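Local structure of putative lipase (Bacteroides thetaiotaomicron VPI-5482, 3BZW) at residues C19-Y31 and T254-F266. The protein probably hydrolyses ester bonds of lipids, perhaps lysophospholipids, as a member of the GDSL-like lipase family of SGNH hydrolases. Sequence-based numbering, arbitrary orientation.
Sequences CIQHPWQGKKVGY and TLMYQLLALPVAF
Trp24 is held between Leu259 and Val264 in a buried, mainly apolar contact that joins the two ends of the modelled chain. The turns leading into strand 28-33, which lies between strands 60-63 and 91-95 in the parallel sheet, meet the last turn of helix 245-258 and the chain that leaves it. Val264 CG2 lies over the five-membered ring of Trp24, 3.3 Å from its centroid and 6° off the ring normal, a close CH-pi contact. Leu259 covers the opposite face, with its CD2 3.5 Å from Trp24 CZ2. At the ring's edge, Trp24 NE1 donates a hydrogen bond of 2.8 Å to Leu262 O, which lies somewhat out of the ring plane. This bond is bent, at 139°, and the donor is tilted from the carbonyl plane. Pro23 sets its CG 3.4 Å from Leu262 O and its CD against Leu260 CD2. A water links the two backbones: it donates to Pro23 O at 2.6 Å and accepts from Ala265 N at 2.9 Å. With CG beside the backbone N (chi1 -58°), the Lys27 chain slides past Val264 in the opposite direction, Lys27 CG 3.7 Å from Val264 CG1. The five-stranded parallel sheet with helices against it is the core expected of an SGNH hydrolase. Leu260 packs on Leu260 of a second subunit. Within the chain, Trp24 touches Ala91 and Leu93 of strand 91-95, while Met256 reaches Leu57 of helix 49-57.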
loop_
_atom_site.group_PDB
_atom_site.type_symbol
_atom_site.label_atom_id
_atom_site.label_comp_id
_atom_site.label_asym_id
_atom_site.label_seq_id
_atom_site.Cartn_x
_atom_site.Cartn_y
_atom_site.Cartn_z
ATOM N N CYS A 19 -32.286 -32.547 -15.984
ATOM C CA CYS A 19 -31.068 -33.275 -16.442
ATOM C C CYS A 19 -30.350 -32.507 -17.545
ATOM O O CYS A 19 -30.808 -32.463 -18.688
ATOM C CB CYS A 19 -31.444 -34.667 -16.957
ATOM S SG CYS A 19 -30.072 -35.586 -17.711
ATOM N N ILE A 20 -29.221 -31.899 -17.197
ATOM C CA ILE A 20 -28.434 -31.140 -18.160
ATOM C C ILE A 20 -27.413 -32.040 -18.843
ATOM O O ILE A 20 -26.761 -32.859 -18.198
ATOM C CB ILE A 20 -27.680 -29.981 -17.479
ATOM C CG1 ILE A 20 -26.797 -30.529 -16.358
ATOM C CG2 ILE A 20 -28.669 -28.960 -16.943
ATOM C CD1 ILE A 20 -25.925 -29.484 -15.695
ATOM N N GLN A 21 -27.284 -31.890 -20.155
ATOM C CA GLN A 21 -26.331 -32.682 -20.918
ATOM C C GLN A 21 -25.095 -31.837 -21.191
ATOM O O GLN A 21 -25.202 -30.630 -21.416
ATOM C CB GLN A 21 -26.954 -33.129 -22.242
ATOM C CG GLN A 21 -28.179 -34.015 -22.086
ATOM C CD GLN A 21 -28.709 -34.510 -23.419
ATOM O OE1 GLN A 21 -29.123 -33.720 -24.270
ATOM N NE2 GLN A 21 -28.694 -35.826 -23.609
ATOM N N HIS A 22 -23.923 -32.460 -21.169
ATOM C CA HIS A 22 -22.696 -31.718 -21.420
ATOM C C HIS A 22 -22.766 -31.091 -22.812
ATOM O O HIS A 22 -22.954 -31.791 -23.805
ATOM C CB HIS A 22 -21.473 -32.633 -21.320
ATOM C CG HIS A 22 -20.178 -31.886 -21.304
ATOM N ND1 HIS A 22 -19.284 -31.968 -20.259
ATOM C CD2 HIS A 22 -19.657 -30.993 -22.178
ATOM C CE1 HIS A 22 -18.269 -31.153 -20.488
ATOM N NE2 HIS A 22 -18.471 -30.549 -21.645
ATOM N N PRO A 23 -22.617 -29.758 -22.899
ATOM C CA PRO A 23 -22.667 -29.018 -24.167
ATOM C C PRO A 23 -21.644 -29.397 -25.237
ATOM O O PRO A 23 -21.804 -29.030 -26.404
ATOM C CB PRO A 23 -22.533 -27.558 -23.724
ATOM C CG PRO A 23 -21.756 -27.655 -22.441
ATOM C CD PRO A 23 -22.390 -28.843 -21.766
ATOM N N TRP A 24 -20.597 -30.123 -24.853
ATOM C CA TRP A 24 -19.570 -30.525 -25.812
ATOM C C TRP A 24 -19.752 -31.974 -26.265
ATOM O O TRP A 24 -19.041 -32.456 -27.143
ATOM C CB TRP A 24 -18.170 -30.324 -25.207
ATOM C CG TRP A 24 -17.837 -28.872 -24.968
ATOM C CD1 TRP A 24 -18.486 -28.012 -24.134
ATOM C CD2 TRP A 24 -16.823 -28.100 -25.627
ATOM N NE1 TRP A 24 -17.947 -26.750 -24.233
ATOM C CE2 TRP A 24 -16.924 -26.777 -25.143
ATOM C CE3 TRP A 24 -15.840 -28.397 -26.581
ATOM C CZ2 TRP A 24 -16.081 -25.750 -25.583
ATOM C CZ3 TRP A 24 -14.999 -27.372 -27.019
ATOM C CH2 TRP A 24 -15.128 -26.067 -26.519
ATOM N N GLN A 25 -20.719 -32.657 -25.665
ATOM C CA GLN A 25 -21.010 -34.047 -25.994
ATOM C C GLN A 25 -21.256 -34.241 -27.489
ATOM O O GLN A 25 -22.095 -33.561 -28.073
ATOM C CB GLN A 25 -22.243 -34.513 -25.213
ATOM C CG GLN A 25 -22.782 -35.876 -25.623
ATOM C CD GLN A 25 -21.872 -37.013 -25.221
ATOM O OE1 GLN A 25 -21.577 -37.195 -24.040
ATOM N NE2 GLN A 25 -21.426 -37.792 -26.202
ATOM N N GLY A 26 -20.513 -35.168 -28.094
ATOM C CA GLY A 26 -20.671 -35.471 -29.509
ATOM C C GLY A 26 -20.220 -34.420 -30.506
ATOM O O GLY A 26 -20.425 -34.581 -31.706
ATOM N N LYS A 27 -19.595 -33.349 -30.028
ATOM C CA LYS A 27 -19.147 -32.286 -30.919
ATOM C C LYS A 27 -17.796 -32.563 -31.571
ATOM O O LYS A 27 -17.058 -33.455 -31.155
ATOM C CB LYS A 27 -19.084 -30.960 -30.158
ATOM C CG LYS A 27 -20.407 -30.546 -29.527
ATOM C CD LYS A 27 -21.525 -30.443 -30.555
ATOM C CE LYS A 27 -22.826 -30.015 -29.890
ATOM N NZ LYS A 27 -23.988 -30.087 -30.824
ATOM N N LYS A 28 -17.484 -31.793 -32.608
ATOM C CA LYS A 28 -16.219 -31.943 -33.307
ATOM C C LYS A 28 -15.360 -30.747 -32.929
ATOM O O LYS A 28 -15.755 -29.596 -33.126
ATOM C CB LYS A 28 -16.468 -32.018 -34.813
ATOM C CG LYS A 28 -17.477 -33.119 -35.132
ATOM C CD LYS A 28 -17.399 -33.614 -36.551
ATOM C CE LYS A 28 -18.353 -34.791 -36.728
ATOM N NZ LYS A 28 -18.231 -35.410 -38.072
ATOM N N VAL A 29 -14.186 -31.028 -32.375
ATOM C CA VAL A 29 -13.296 -29.973 -31.909
ATOM C C VAL A 29 -11.919 -29.930 -32.556
ATOM O O VAL A 29 -11.275 -30.960 -32.762
ATOM C CB VAL A 29 -13.100 -30.079 -30.374
ATOM C CG1 VAL A 29 -12.185 -28.966 -29.887
ATOM C CG2 VAL A 29 -14.452 -30.007 -29.669
ATOM N N GLY A 30 -11.472 -28.720 -32.873
ATOM C CA GLY A 30 -10.155 -28.548 -33.453
ATOM C C GLY A 30 -9.195 -28.226 -32.324
ATOM O O GLY A 30 -9.476 -27.349 -31.509
ATOM N N TYR A 31 -8.070 -28.933 -32.258
ATOM C CA TYR A 31 -7.095 -28.690 -31.200
ATOM C C TYR A 31 -5.806 -28.092 -31.754
ATOM O O TYR A 31 -5.044 -28.761 -32.455
ATOM C CB TYR A 31 -6.786 -29.989 -30.452
ATOM C CG TYR A 31 -7.983 -30.612 -29.758
ATOM C CD1 TYR A 31 -8.837 -31.485 -30.434
ATOM C CD2 TYR A 31 -8.248 -30.339 -28.418
ATOM C CE1 TYR A 31 -9.927 -32.078 -29.786
ATOM C CE2 TYR A 31 -9.331 -30.919 -27.763
ATOM C CZ TYR A 31 -10.166 -31.788 -28.448
ATOM O OH TYR A 31 -11.220 -32.376 -27.785
ATOM N N THR A 254 -10.051 -32.344 -16.156
ATOM C CA THR A 254 -10.195 -30.958 -15.716
ATOM C C THR A 254 -10.958 -30.211 -16.801
ATOM O O THR A 254 -11.935 -29.514 -16.534
ATOM C CB THR A 254 -8.814 -30.291 -15.527
ATOM O OG1 THR A 254 -8.118 -30.938 -14.456
ATOM C CG2 THR A 254 -8.965 -28.807 -15.204
ATOM N N LEU A 255 -10.502 -30.385 -18.032
ATOM C CA LEU A 255 -11.105 -29.739 -19.189
ATOM C C LEU A 255 -12.580 -30.114 -19.314
ATOM O O LEU A 255 -13.425 -29.273 -19.625
ATOM C CB LEU A 255 -10.330 -30.158 -20.442
ATOM C CG LEU A 255 -10.385 -29.299 -21.700
ATOM C CD1 LEU A 255 -10.215 -27.828 -21.351
ATOM C CD2 LEU A 255 -9.281 -29.765 -22.650
HETATM N N MSE A 256 -12.890 -31.380 -19.056
HETATM C CA MSE A 256 -14.263 -31.847 -19.152
HETATM C C MSE A 256 -15.224 -31.013 -18.312
HETATM O O MSE A 256 -16.274 -30.593 -18.793
HETATM C CB MSE A 256 -14.363 -33.311 -18.727
HETATM C CG MSE A 256 -15.748 -33.898 -18.922
HETATM SE SE MSE A 256 -15.812 -35.794 -18.516
HETATM C CE MSE A 256 -17.367 -35.792 -17.383
ATOM N N TYR A 257 -14.865 -30.761 -17.060
ATOM C CA TYR A 257 -15.738 -29.982 -16.189
ATOM C C TYR A 257 -15.619 -28.472 -16.351
ATOM O O TYR A 257 -16.566 -27.742 -16.066
ATOM C CB TYR A 257 -15.519 -30.409 -14.739
ATOM C CG TYR A 257 -16.029 -31.811 -14.518
ATOM C CD1 TYR A 257 -17.394 -32.058 -14.378
ATOM C CD2 TYR A 257 -15.161 -32.902 -14.553
ATOM C CE1 TYR A 257 -17.883 -33.359 -14.283
ATOM C CE2 TYR A 257 -15.640 -34.203 -14.465
ATOM C CZ TYR A 257 -16.998 -34.425 -14.332
ATOM O OH TYR A 257 -17.472 -35.710 -14.264
ATOM N N GLN A 258 -14.465 -28.005 -16.813
ATOM C CA GLN A 258 -14.266 -26.576 -17.034
ATOM C C GLN A 258 -15.060 -26.127 -18.266
ATOM O O GLN A 258 -15.550 -24.999 -18.323
ATOM C CB GLN A 258 -12.780 -26.274 -17.244
ATOM C CG GLN A 258 -11.929 -26.370 -15.988
ATOM C CD GLN A 258 -12.106 -25.176 -15.062
ATOM O OE1 GLN A 258 -11.832 -24.037 -15.444
ATOM N NE2 GLN A 258 -12.562 -25.433 -13.840
ATOM N N LEU A 259 -15.178 -27.016 -19.250
ATOM C CA LEU A 259 -15.905 -26.718 -20.484
ATOM C C LEU A 259 -17.420 -26.767 -20.311
ATOM O O LEU A 259 -18.174 -26.355 -21.198
ATOM C CB LEU A 259 -15.488 -27.695 -21.585
ATOM C CG LEU A 259 -14.080 -27.518 -22.163
ATOM C CD1 LEU A 259 -13.805 -28.606 -23.187
ATOM C CD2 LEU A 259 -13.958 -26.146 -22.805
ATOM N N LEU A 260 -17.859 -27.282 -19.170
ATOM C CA LEU A 260 -19.281 -27.387 -18.863
ATOM C C LEU A 260 -19.910 -25.996 -18.827
ATOM O O LEU A 260 -21.114 -25.837 -19.029
ATOM C CB LEU A 260 -19.459 -28.056 -17.496
ATOM C CG LEU A 260 -20.461 -29.200 -17.351
ATOM C CD1 LEU A 260 -20.544 -29.594 -15.884
ATOM C CD2 LEU A 260 -21.829 -28.772 -17.866
ATOM N N ALA A 261 -19.078 -24.989 -18.578
ATOM C CA ALA A 261 -19.536 -23.605 -18.483
ATOM C C ALA A 261 -19.674 -22.883 -19.819
ATOM O O ALA A 261 -20.152 -21.749 -19.862
ATOM C CB ALA A 261 -18.597 -22.819 -17.572
ATOM N N LEU A 262 -19.270 -23.535 -20.905
ATOM C CA LEU A 262 -19.337 -22.917 -22.227
ATOM C C LEU A 262 -20.134 -23.738 -23.231
ATOM O O LEU A 262 -19.906 -24.940 -23.387
ATOM C CB LEU A 262 -17.920 -22.702 -22.769
ATOM C CG LEU A 262 -17.006 -21.805 -21.929
ATOM C CD1 LEU A 262 -15.554 -21.942 -22.384
ATOM C CD2 LEU A 262 -17.481 -20.367 -22.054
ATOM N N PRO A 263 -21.079 -23.096 -23.937
ATOM C CA PRO A 263 -21.884 -23.816 -24.924
ATOM C C PRO A 263 -21.086 -24.024 -26.207
ATOM O O PRO A 263 -20.060 -23.378 -26.424
ATOM C CB PRO A 263 -23.062 -22.877 -25.147
ATOM C CG PRO A 263 -22.397 -21.533 -25.088
ATOM C CD PRO A 263 -21.490 -21.680 -23.863
ATOM N N VAL A 264 -21.553 -24.939 -27.047
ATOM C CA VAL A 264 -20.910 -25.182 -28.333
ATOM C C VAL A 264 -21.952 -24.807 -29.376
ATOM O O VAL A 264 -21.698 -23.986 -30.254
ATOM C CB VAL A 264 -20.504 -26.657 -28.513
ATOM C CG1 VAL A 264 -19.927 -26.867 -29.917
ATOM C CG2 VAL A 264 -19.468 -27.041 -27.464
ATOM N N ALA A 265 -23.134 -25.406 -29.263
ATOM C CA ALA A 265 -24.230 -25.115 -30.177
ATOM C C ALA A 265 -24.936 -23.863 -29.672
ATOM O O ALA A 265 -25.422 -23.833 -28.542
ATOM C CB ALA A 265 -25.214 -26.281 -30.218
ATOM N N PHE A 266 -24.989 -22.833 -30.505
ATOM C CA PHE A 266 -25.641 -21.585 -30.129
ATOM C C PHE A 266 -27.098 -21.538 -30.591
ATOM O O PHE A 266 -27.944 -21.055 -29.811
ATOM C CB PHE A 266 -24.862 -20.405 -30.707
ATOM C CG PHE A 266 -23.454 -20.310 -30.196
ATOM C CD1 PHE A 266 -23.205 -20.068 -28.849
ATOM C CD2 PHE A 266 -22.377 -20.483 -31.055
ATOM C CE1 PHE A 266 -21.901 -20.000 -28.363
ATOM C CE2 PHE A 266 -21.066 -20.418 -30.582
ATOM C CZ PHE A 266 -20.828 -20.176 -29.234
HETATM O O HOH W 1 -23.576 -27.274 -27.075
#